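Local structure of serpin-12 (6CJ7) at residues P15-K26 with L249-A258; Q32-F41 with I370-D379. The protein is a serpin-family serine protease inhibitor of the moth Manduca sexta that controls the prophenoloxidase activation system in larval hemolymph. All blocks are in the same frame, centred on the assembly; numbering follows the deposited sequence.

Contact 1: residues P15-K26 with L249-A258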
loop_
_atom_site.group_PDB
_atom_site.type_symbol
_atom_site.label_atom_id
_atom_site.label_comp_id
_atom_site.label_asym_id
_atom_site.label_seq_id
_atom_site.Cartn_x
_atom_site.Cartn_y
_atom_site.Cartn_z
ATOM N N PRO A 15 -1.356 -13.398 -5.535
ATOM C CA PRO A 15 -1.857 -12.426 -4.559
ATOM C C PRO A 15 -1.883 -12.945 -3.125
ATOM O O PRO A 15 -2.046 -12.128 -2.208
ATOM C CB PRO A 15 -3.265 -12.105 -5.075
ATOM C CG PRO A 15 -3.675 -13.314 -5.801
ATOM C CD PRO A 15 -2.424 -13.889 -6.421
ATOM N N ALA A 16 -1.700 -14.253 -2.891
ATOM C CA ALA A 16 -1.735 -14.771 -1.523
ATOM C C ALA A 16 -0.628 -14.188 -0.657
ATOM O O ALA A 16 -0.781 -14.101 0.570
ATOM C CB ALA A 16 -1.628 -16.298 -1.521
ATOM N N SER A 17 0.494 -13.787 -1.262
ATOM C CA SER A 17 1.626 -13.331 -0.462
ATOM C C SER A 17 1.296 -12.076 0.337
ATOM O O SER A 17 1.859 -11.874 1.416
ATOM C CB SER A 17 2.842 -13.076 -1.350
ATOM O OG SER A 17 2.573 -12.064 -2.300
ATOM N N THR A 18 0.420 -11.209 -0.179
ATOM C CA THR A 18 0.063 -9.989 0.534
ATOM C C THR A 18 -1.315 -10.071 1.188
ATOM O O THR A 18 -1.895 -9.030 1.529
ATOM C CB THR A 18 0.139 -8.773 -0.399
ATOM O OG1 THR A 18 -0.694 -8.973 -1.546
ATOM C CG2 THR A 18 1.577 -8.528 -0.854
ATOM N N SER A 19 -1.823 -11.288 1.418
ATOM C CA SER A 19 -3.150 -11.435 2.010
ATOM C C SER A 19 -3.264 -10.724 3.360
ATOM O O SER A 19 -4.307 -10.131 3.659
ATOM C CB SER A 19 -3.502 -12.911 2.160
ATOM O OG SER A 19 -2.541 -13.563 2.973
ATOM N N PHE A 20 -2.218 -10.774 4.197
ATOM C CA PHE A 20 -2.292 -10.071 5.479
ATOM C C PHE A 20 -2.566 -8.584 5.269
ATOM O O PHE A 20 -3.453 -8.001 5.914
ATOM C CB PHE A 20 -1.003 -10.257 6.281
ATOM C CG PHE A 20 -0.994 -9.476 7.564
ATOM C CD1 PHE A 20 -1.776 -9.880 8.618
ATOM C CD2 PHE A 20 -0.228 -8.332 7.694
ATOM C CE1 PHE A 20 -1.799 -9.159 9.804
ATOM C CE2 PHE A 20 -0.244 -7.601 8.878
ATOM C CZ PHE A 20 -1.027 -8.029 9.929
ATOM N N GLY A 21 -1.796 -7.952 4.377
ATOM C CA GLY A 21 -1.971 -6.530 4.118
ATOM C C GLY A 21 -3.339 -6.191 3.551
ATOM O O GLY A 21 -3.908 -5.147 3.874
ATOM N N VAL A 22 -3.881 -7.054 2.679
ATOM C CA VAL A 22 -5.242 -6.823 2.185
ATOM C C VAL A 22 -6.252 -6.908 3.328
ATOM O O VAL A 22 -7.183 -6.094 3.410
ATOM C CB VAL A 22 -5.585 -7.808 1.054
ATOM C CG1 VAL A 22 -7.026 -7.618 0.590
ATOM C CG2 VAL A 22 -4.659 -7.591 -0.116
ATOM N N ASN A 23 -6.091 -7.902 4.215
ATOM C CA ASN A 23 -6.969 -8.032 5.380
ATOM C C ASN A 23 -6.898 -6.789 6.264
ATOM O O ASN A 23 -7.925 -6.320 6.776
ATOM C CB ASN A 23 -6.594 -9.276 6.191
ATOM C CG ASN A 23 -6.764 -10.575 5.416
ATOM O OD1 ASN A 23 -7.571 -10.670 4.501
ATOM N ND2 ASN A 23 -6.007 -11.599 5.816
ATOM N N VAL A 24 -5.692 -6.247 6.461
ATOM C CA VAL A 24 -5.542 -5.021 7.244
ATOM C C VAL A 24 -6.304 -3.878 6.590
ATOM O O VAL A 24 -7.049 -3.142 7.252
ATOM C CB VAL A 24 -4.056 -4.672 7.429
ATOM C CG1 VAL A 24 -3.905 -3.253 8.011
ATOM C CG2 VAL A 24 -3.380 -5.712 8.364
ATOM N N PHE A 25 -6.134 -3.712 5.279
ATOM C CA PHE A 25 -6.836 -2.636 4.580
ATOM C C PHE A 25 -8.342 -2.781 4.726
ATOM O O PHE A 25 -9.047 -1.805 4.999
ATOM C CB PHE A 25 -6.442 -2.628 3.101
ATOM C CG PHE A 25 -7.170 -1.579 2.286
ATOM C CD1 PHE A 25 -6.721 -0.261 2.260
ATOM C CD2 PHE A 25 -8.301 -1.913 1.560
ATOM C CE1 PHE A 25 -7.402 0.712 1.510
ATOM C CE2 PHE A 25 -8.997 -0.939 0.814
ATOM C CZ PHE A 25 -8.537 0.365 0.787
ATOM N N LYS A 26 -8.858 -4.002 4.550
ATOM C CA LYS A 26 -10.298 -4.205 4.660
ATOM C C LYS A 26 -10.784 -3.938 6.075
ATOM O O LYS A 26 -11.874 -3.380 6.263
ATOM C CB LYS A 26 -10.670 -5.620 4.216
ATOM C CG LYS A 26 -10.520 -5.838 2.703
ATOM C CD LYS A 26 -11.201 -7.118 2.265
ATOM C CE LYS A 26 -11.087 -7.318 0.758
ATOM N NZ LYS A 26 -11.994 -8.425 0.324
ATOM N N LEU A 249 -16.088 -3.681 -1.562
ATOM C CA LEU A 249 -14.758 -3.958 -1.037
ATOM C C LEU A 249 -14.760 -5.195 -0.143
ATOM O O LEU A 249 -13.834 -6.011 -0.210
ATOM C CB LEU A 249 -14.228 -2.740 -0.283
ATOM C CG LEU A 249 -12.906 -2.964 0.446
ATOM C CD1 LEU A 249 -11.810 -3.312 -0.550
ATOM C CD2 LEU A 249 -12.535 -1.735 1.242
ATOM N N SER A 250 -15.799 -5.368 0.677
ATOM C CA SER A 250 -15.850 -6.521 1.573
ATOM C C SER A 250 -15.870 -7.838 0.802
ATOM O O SER A 250 -15.250 -8.823 1.225
ATOM C CB SER A 250 -17.072 -6.422 2.484
ATOM O OG SER A 250 -16.925 -5.362 3.409
ATOM N N SER A 251 -16.565 -7.873 -0.336
ATOM C CA SER A 251 -16.760 -9.109 -1.083
ATOM C C SER A 251 -15.637 -9.410 -2.067
ATOM O O SER A 251 -15.501 -10.562 -2.495
ATOM C CB SER A 251 -18.088 -9.060 -1.850
ATOM O OG SER A 251 -18.005 -8.198 -2.978
ATOM N N LEU A 252 -14.833 -8.415 -2.429
ATOM C CA LEU A 252 -13.885 -8.550 -3.530
ATOM C C LEU A 252 -12.611 -9.244 -3.064
ATOM O O LEU A 252 -11.878 -8.707 -2.229
ATOM C CB LEU A 252 -13.564 -7.172 -4.104
ATOM C CG LEU A 252 -12.639 -7.131 -5.318
ATOM C CD1 LEU A 252 -13.327 -7.745 -6.526
ATOM C CD2 LEU A 252 -12.205 -5.699 -5.608
ATOM N N SER A 253 -12.331 -10.421 -3.620
ATOM C CA SER A 253 -11.095 -11.124 -3.314
ATOM C C SER A 253 -9.996 -10.726 -4.294
ATOM O O SER A 253 -10.259 -10.267 -5.407
ATOM C CB SER A 253 -11.302 -12.638 -3.350
ATOM O OG SER A 253 -11.400 -13.111 -4.680
ATOM N N MET A 254 -8.745 -10.897 -3.861
ATOM C CA MET A 254 -7.631 -10.626 -4.763
ATOM C C MET A 254 -7.496 -11.700 -5.836
ATOM O O MET A 254 -6.890 -11.440 -6.880
ATOM C CB MET A 254 -6.321 -10.486 -3.981
ATOM C CG MET A 254 -6.225 -9.215 -3.144
ATOM S SD MET A 254 -6.532 -7.689 -4.076
ATOM C CE MET A 254 -8.154 -7.231 -3.464
ATOM N N GLU A 255 -8.056 -12.891 -5.608
ATOM C CA GLU A 255 -8.158 -13.868 -6.683
ATOM C C GLU A 255 -9.100 -13.369 -7.770
ATOM O O GLU A 255 -8.832 -13.552 -8.963
ATOM C CB GLU A 255 -8.625 -15.214 -6.128
ATOM C CG GLU A 255 -7.598 -15.914 -5.226
ATOM C CD GLU A 255 -7.395 -15.220 -3.880
ATOM O OE1 GLU A 255 -8.356 -14.613 -3.356
ATOM O OE2 GLU A 255 -6.265 -15.276 -3.349
ATOM N N ASP A 256 -10.207 -12.729 -7.372
ATOM C CA ASP A 256 -11.072 -12.057 -8.339
ATOM C C ASP A 256 -10.301 -10.992 -9.106
ATOM O O ASP A 256 -10.376 -10.917 -10.340
ATOM C CB ASP A 256 -12.270 -11.414 -7.635
ATOM C CG ASP A 256 -13.253 -12.425 -7.088
ATOM O OD1 ASP A 256 -13.500 -13.447 -7.762
ATOM O OD2 ASP A 256 -13.790 -12.181 -5.985
ATOM N N VAL A 257 -9.561 -10.151 -8.383
ATOM C CA VAL A 257 -8.817 -9.069 -9.021
ATOM C C VAL A 257 -7.801 -9.630 -10.012
ATOM O O VAL A 257 -7.688 -9.142 -11.144
ATOM C CB VAL A 257 -8.151 -8.176 -7.955
ATOM C CG1 VAL A 257 -7.293 -7.105 -8.618
ATOM C CG2 VAL A 257 -9.218 -7.513 -7.092
ATOM N N ALA A 258 -7.064 -10.671 -9.614
ATOM C CA ALA A 258 -6.087 -11.262 -10.528
ATOM C C ALA A 258 -6.746 -11.730 -11.821
ATOM O O ALA A 258 -6.174 -11.572 -12.906
ATOM C CB ALA A 258 -5.358 -12.421 -9.847
#

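Contact 2: residues Q32-F41 with I370-D379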
loop_
_atom_site.group_PDB
_atom_site.type_symbol
_atom_site.label_atom_id
_atom_site.label_comp_id
_atom_site.label_asym_id
_atom_site.label_seq_id
_atom_site.Cartn_x
_atom_site.Cartn_y
_atom_site.Cartn_z
ATOM N N GLN A 32 -13.842 3.307 9.514
ATOM C CA GLN A 32 -13.912 4.730 9.239
ATOM C C GLN A 32 -14.459 4.909 7.831
ATOM O O GLN A 32 -14.359 4.016 6.988
ATOM C CB GLN A 32 -12.533 5.388 9.383
ATOM C CG GLN A 32 -11.466 4.742 8.513
ATOM C CD GLN A 32 -10.072 5.284 8.774
ATOM O OE1 GLN A 32 -9.586 6.157 8.051
ATOM N NE2 GLN A 32 -9.417 4.760 9.805
ATOM N N SER A 33 -15.074 6.059 7.596
ATOM C CA SER A 33 -15.502 6.447 6.266
ATOM C C SER A 33 -14.438 7.349 5.651
ATOM O O SER A 33 -13.371 7.582 6.225
ATOM C CB SER A 33 -16.862 7.138 6.322
ATOM O OG SER A 33 -16.802 8.278 7.158
ATOM N N GLY A 34 -14.725 7.857 4.466
ATOM C CA GLY A 34 -13.803 8.769 3.825
ATOM C C GLY A 34 -12.793 8.053 2.958
ATOM O O GLY A 34 -12.733 6.820 2.883
ATOM N N ASN A 35 -11.980 8.860 2.279
ATOM C CA ASN A 35 -10.880 8.316 1.488
ATOM C C ASN A 35 -10.002 7.419 2.347
ATOM O O ASN A 35 -9.711 7.728 3.508
ATOM C CB ASN A 35 -10.029 9.443 0.902
ATOM C CG ASN A 35 -10.716 10.157 -0.235
ATOM O OD1 ASN A 35 -11.676 9.649 -0.792
ATOM N ND2 ASN A 35 -10.237 11.344 -0.567
ATOM N N LEU A 36 -9.582 6.300 1.773
ATOM C CA LEU A 36 -8.700 5.380 2.472
ATOM C C LEU A 36 -7.696 4.820 1.480
ATOM O O LEU A 36 -8.076 4.386 0.388
ATOM C CB LEU A 36 -9.501 4.254 3.128
ATOM C CG LEU A 36 -8.714 3.380 4.099
ATOM C CD1 LEU A 36 -8.469 4.141 5.395
ATOM C CD2 LEU A 36 -9.454 2.071 4.349
ATOM N N ALA A 37 -6.420 4.815 1.865
ATOM C CA ALA A 37 -5.360 4.339 0.985
ATOM C C ALA A 37 -4.304 3.640 1.820
ATOM O O ALA A 37 -3.964 4.113 2.907
ATOM C CB ALA A 37 -4.722 5.494 0.213
ATOM N N ALA A 38 -3.789 2.521 1.311
ATOM C CA ALA A 38 -2.714 1.811 1.987
ATOM C C ALA A 38 -2.086 0.850 0.998
ATOM O O ALA A 38 -2.680 0.512 -0.032
ATOM C CB ALA A 38 -3.201 1.040 3.217
ATOM N N SER A 39 -0.882 0.403 1.324
ATOM C CA SER A 39 -0.203 -0.588 0.489
ATOM C C SER A 39 -0.225 -1.955 1.151
ATOM O O SER A 39 0.468 -2.148 2.158
ATOM C CB SER A 39 1.240 -0.170 0.231
ATOM O OG SER A 39 1.937 -1.235 -0.440
ATOM N N PRO A 40 -0.969 -2.940 0.631
ATOM C CA PRO A 40 -0.847 -4.302 1.182
ATOM C C PRO A 40 0.574 -4.824 1.129
ATOM O O PRO A 40 0.991 -5.569 2.029
ATOM C CB PRO A 40 -1.793 -5.130 0.300
ATOM C CG PRO A 40 -2.811 -4.109 -0.183
ATOM C CD PRO A 40 -1.999 -2.858 -0.419
ATOM N N PHE A 41 1.335 -4.429 0.104
ATOM C CA PHE A 41 2.742 -4.807 0.006
ATOM C C PHE A 41 3.544 -4.291 1.205
ATOM O O PHE A 41 4.219 -5.072 1.896
ATOM C CB PHE A 41 3.294 -4.291 -1.334
ATOM C CG PHE A 41 4.766 -4.463 -1.507
ATOM C CD1 PHE A 41 5.318 -5.729 -1.638
ATOM C CD2 PHE A 41 5.602 -3.364 -1.550
ATOM C CE1 PHE A 41 6.686 -5.893 -1.799
ATOM C CE2 PHE A 41 6.970 -3.519 -1.716
ATOM C CZ PHE A 41 7.510 -4.785 -1.845
ATOM N N ILE A 370 0.478 -8.966 -7.404
ATOM C CA ILE A 370 0.132 -8.517 -6.050
ATOM C C ILE A 370 -0.402 -7.095 -6.109
ATOM O O ILE A 370 -0.063 -6.306 -7.001
ATOM C CB ILE A 370 1.339 -8.573 -5.092
ATOM C CG1 ILE A 370 2.510 -7.754 -5.627
ATOM C CG2 ILE A 370 1.765 -10.007 -4.808
ATOM C CD1 ILE A 370 3.526 -7.423 -4.544
ATOM N N PRO A 371 -1.272 -6.745 -5.156
ATOM C CA PRO A 371 -1.755 -5.360 -5.036
ATOM C C PRO A 371 -0.766 -4.505 -4.258
ATOM O O PRO A 371 -0.585 -4.673 -3.046
ATOM C CB PRO A 371 -3.086 -5.525 -4.289
ATOM C CG PRO A 371 -2.854 -6.745 -3.426
ATOM C CD PRO A 371 -1.994 -7.668 -4.263
ATOM N N LEU A 372 -0.122 -3.580 -4.958
ATOM C CA LEU A 372 0.822 -2.659 -4.340
ATOM C C LEU A 372 0.125 -1.517 -3.624
ATOM O O LEU A 372 0.711 -0.938 -2.711
ATOM C CB LEU A 372 1.762 -2.063 -5.387
ATOM C CG LEU A 372 2.668 -3.078 -6.089
ATOM C CD1 LEU A 372 3.503 -2.380 -7.157
ATOM C CD2 LEU A 372 3.570 -3.745 -5.068
ATOM N N PHE A 373 -1.080 -1.153 -4.051
ATOM C CA PHE A 373 -1.814 -0.040 -3.467
ATOM C C PHE A 373 -3.293 -0.378 -3.559
ATOM O O PHE A 373 -3.751 -0.913 -4.579
ATOM C CB PHE A 373 -1.499 1.259 -4.243
ATOM C CG PHE A 373 -1.512 2.510 -3.441
ATOM C CD1 PHE A 373 -2.703 3.177 -3.197
ATOM C CD2 PHE A 373 -0.329 3.095 -3.031
ATOM C CE1 PHE A 373 -2.713 4.372 -2.483
ATOM C CE2 PHE A 373 -0.325 4.271 -2.332
ATOM C CZ PHE A 373 -1.522 4.919 -2.051
ATOM N N MET A 374 -4.035 -0.079 -2.492
ATOM C CA MET A 374 -5.493 -0.153 -2.513
ATOM C C MET A 374 -6.040 1.194 -2.073
ATOM O O MET A 374 -5.550 1.780 -1.104
ATOM C CB MET A 374 -6.033 -1.271 -1.613
ATOM C CG MET A 374 -5.642 -2.657 -2.083
ATOM S SD MET A 374 -6.332 -3.939 -1.035
ATOM C CE MET A 374 -8.069 -3.865 -1.487
ATOM N N ALA A 375 -7.026 1.706 -2.802
ATOM C CA ALA A 375 -7.603 2.986 -2.412
ATOM C C ALA A 375 -9.109 2.914 -2.545
ATOM O O ALA A 375 -9.632 2.487 -3.581
ATOM C CB ALA A 375 -7.060 4.144 -3.257
ATOM N N ARG A 376 -9.800 3.368 -1.510
ATOM C CA ARG A 376 -11.229 3.627 -1.576
ATOM C C ARG A 376 -11.386 5.129 -1.791
ATOM O O ARG A 376 -11.103 5.932 -0.895
ATOM C CB ARG A 376 -11.917 3.141 -0.297
ATOM C CG ARG A 376 -13.412 3.524 -0.163
ATOM C CD ARG A 376 -13.981 2.964 1.102
ATOM N NE ARG A 376 -13.575 3.814 2.218
ATOM C CZ ARG A 376 -13.720 3.519 3.501
ATOM N NH1 ARG A 376 -14.293 2.387 3.853
ATOM N NH2 ARG A 376 -13.292 4.370 4.422
ATOM N N ILE A 377 -11.812 5.512 -2.986
ATOM C CA ILE A 377 -11.907 6.917 -3.362
ATOM C C ILE A 377 -13.346 7.351 -3.117
ATOM O O ILE A 377 -14.239 7.084 -3.931
ATOM C CB ILE A 377 -11.480 7.152 -4.814
ATOM C CG1 ILE A 377 -10.107 6.513 -5.059
ATOM C CG2 ILE A 377 -11.507 8.636 -5.133
ATOM C CD1 ILE A 377 -8.960 7.292 -4.507
ATOM N N MET A 378 -13.573 8.015 -1.977
ATOM C CA MET A 378 -14.851 8.641 -1.652
ATOM C C MET A 378 -14.973 10.054 -2.191
ATOM O O MET A 378 -16.096 10.535 -2.377
ATOM C CB MET A 378 -15.081 8.705 -0.136
ATOM C CG MET A 378 -15.029 7.380 0.590
ATOM S SD MET A 378 -16.041 6.042 -0.130
ATOM C CE MET A 378 -17.760 6.423 0.429
ATOM N N ASP A 379 -13.858 10.742 -2.381
ATOM C CA ASP A 379 -13.875 12.155 -2.757
ATOM C C ASP A 379 -12.548 12.466 -3.434
ATOM O O ASP A 379 -11.545 12.693 -2.751
ATOM C CB ASP A 379 -14.076 13.045 -1.521
ATOM C CG ASP A 379 -14.218 14.523 -1.864
ATOM O OD1 ASP A 379 -13.926 14.907 -3.018
ATOM O OD2 ASP A 379 -14.617 15.309 -0.969
#

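Contact 1: residues P15-K26 with L249-A258
Lys-26 reaches off helix 19-31 to the turn where helix 245-251 ends, and its ammonium group meets three backbone carbonyls. Lys-26 NZ donates to Leu-252 O at 2.6 Å, standing well above that carbonyl's plane, and more weakly to Leu-249 O (3.1 Å) and Ser-250 O. At this C-terminal helix end a positive charge probably also gains from the helix dipole. The extended chain beyond CG (chi2 -166°) spans the distance. With an alanine in its place these carbonyls would lose their shared donor, and the tie between helix 19-31 and this turn is likely to weaken. The tight packing is apolar: Leu-249 sets CD2 3.7 Å from Phe-25 CE2, Val-22 CG2 and Met-254 CG meet tip to tip at 3.8 Å, and Pro-15 CB rests on Met-254 CB at 3.6 Å. The solvent side is looser, with Glu-255 OE2 only brushing Pro-15 CG at 4.1 Å. Helix 254-260 starts with a capping box, Asp-256 N donating to Ser-253 OG and Ser-253 N back to Asp-256 OD2. In the serpin fold these helices pack over neighbouring strands: Val-22 on Pro-371 of strand 370-377, Pro-15 and Ala-258 on Trp-364 of strand 359-365, with Val-22 also meeting Pro-40 of helix 40-51.

Contact 2: residues Q32-F41 with I370-D379
Strand 36-38 runs antiparallel to strand 373-377, their axes 4.6 Å apart at closest, with Leu-36 and Arg-376 and then Ala-38 and Met-374 as hydrogen-bonded pairs either side of the non-hydrogen-bonded pair Ala-37 and Ala-375. Arg-376 reaches back to the loop 32-34 that leads into strand 36-38. Arg-376 meets Gly-34 O side-on, with NE at 3.2 Å and NH2 at 2.9 Å, the oxygen lying in the plane of the guanidinium; Arg-376 NH2 also donates to Gln-32 O at 2.8 Å, from above that carbonyl's plane. Leu-36 CD2 lies over one guanidinium face, while NH1 forms a salt bridge with Asp-246 and a bond to Ala-29 O, holding the buried charge from several sides. Asn-35 pairs with the backbone just past strand 373-377: OD1 accepts from Met-378 N and Asp-379 N, and ND2 gives a nearly straight bond (174°) to Asp-379 O. With three bonds, its amide is fixed against flipping. In serpin beta-sheet B, the short strand pairs with one edge of 370-377 and strand 359-365 with the other, where Leu-372 and Phe-373 both face Leu-363 in a classic beta bulge. At the far end, Ser-39 OG lies anti to its own N (chi1 173°), 2.6 Å from Leu-372 O as donor, while also capping helix 40-51 by accepting from Ser-42 N. The Phe-373 ring receives Ala-37 CB 3.5 Å from CE1 and has Ala-38 O over one face. Pro-40 crosses Met-374 at about a right angle, its CG 3.6 Å from SD. Phe-41 lies alongside Leu-372, whose CD2 touches its CB and CG; Phe-41 CD1 meets Ile-370 CD1, and the ring also packs on Phe-77 and Val-80 of helix 70-85.

In the fold
Contact 1 and contact 2 lie about 12 Å apart, centre to centre, and touch directly. Helix 19-31 is followed, after the loop 32-35, by strand 36-38, so one run of chain serves both, lying along helices 245-251 and 254-260 in the first and strand 370-377 in the second. Where they meet, Phe-25 CE1 comes within 3.4 Å of Met-374 O, Thr-18 OG1 sits 3.3 Å from Pro-371 CD, and Ser-17 OG is 3.3 Å from Ile-370 CG2. Asp-246, the acid partner of Arg-376 in contact 2, sits on the helix that contributes Leu-249 to Ser-251 to contact 1. The unmodelled residues 332-346 fall in the region where serpins carry their protease-binding reactive-centre loop; neither contact contains any of them.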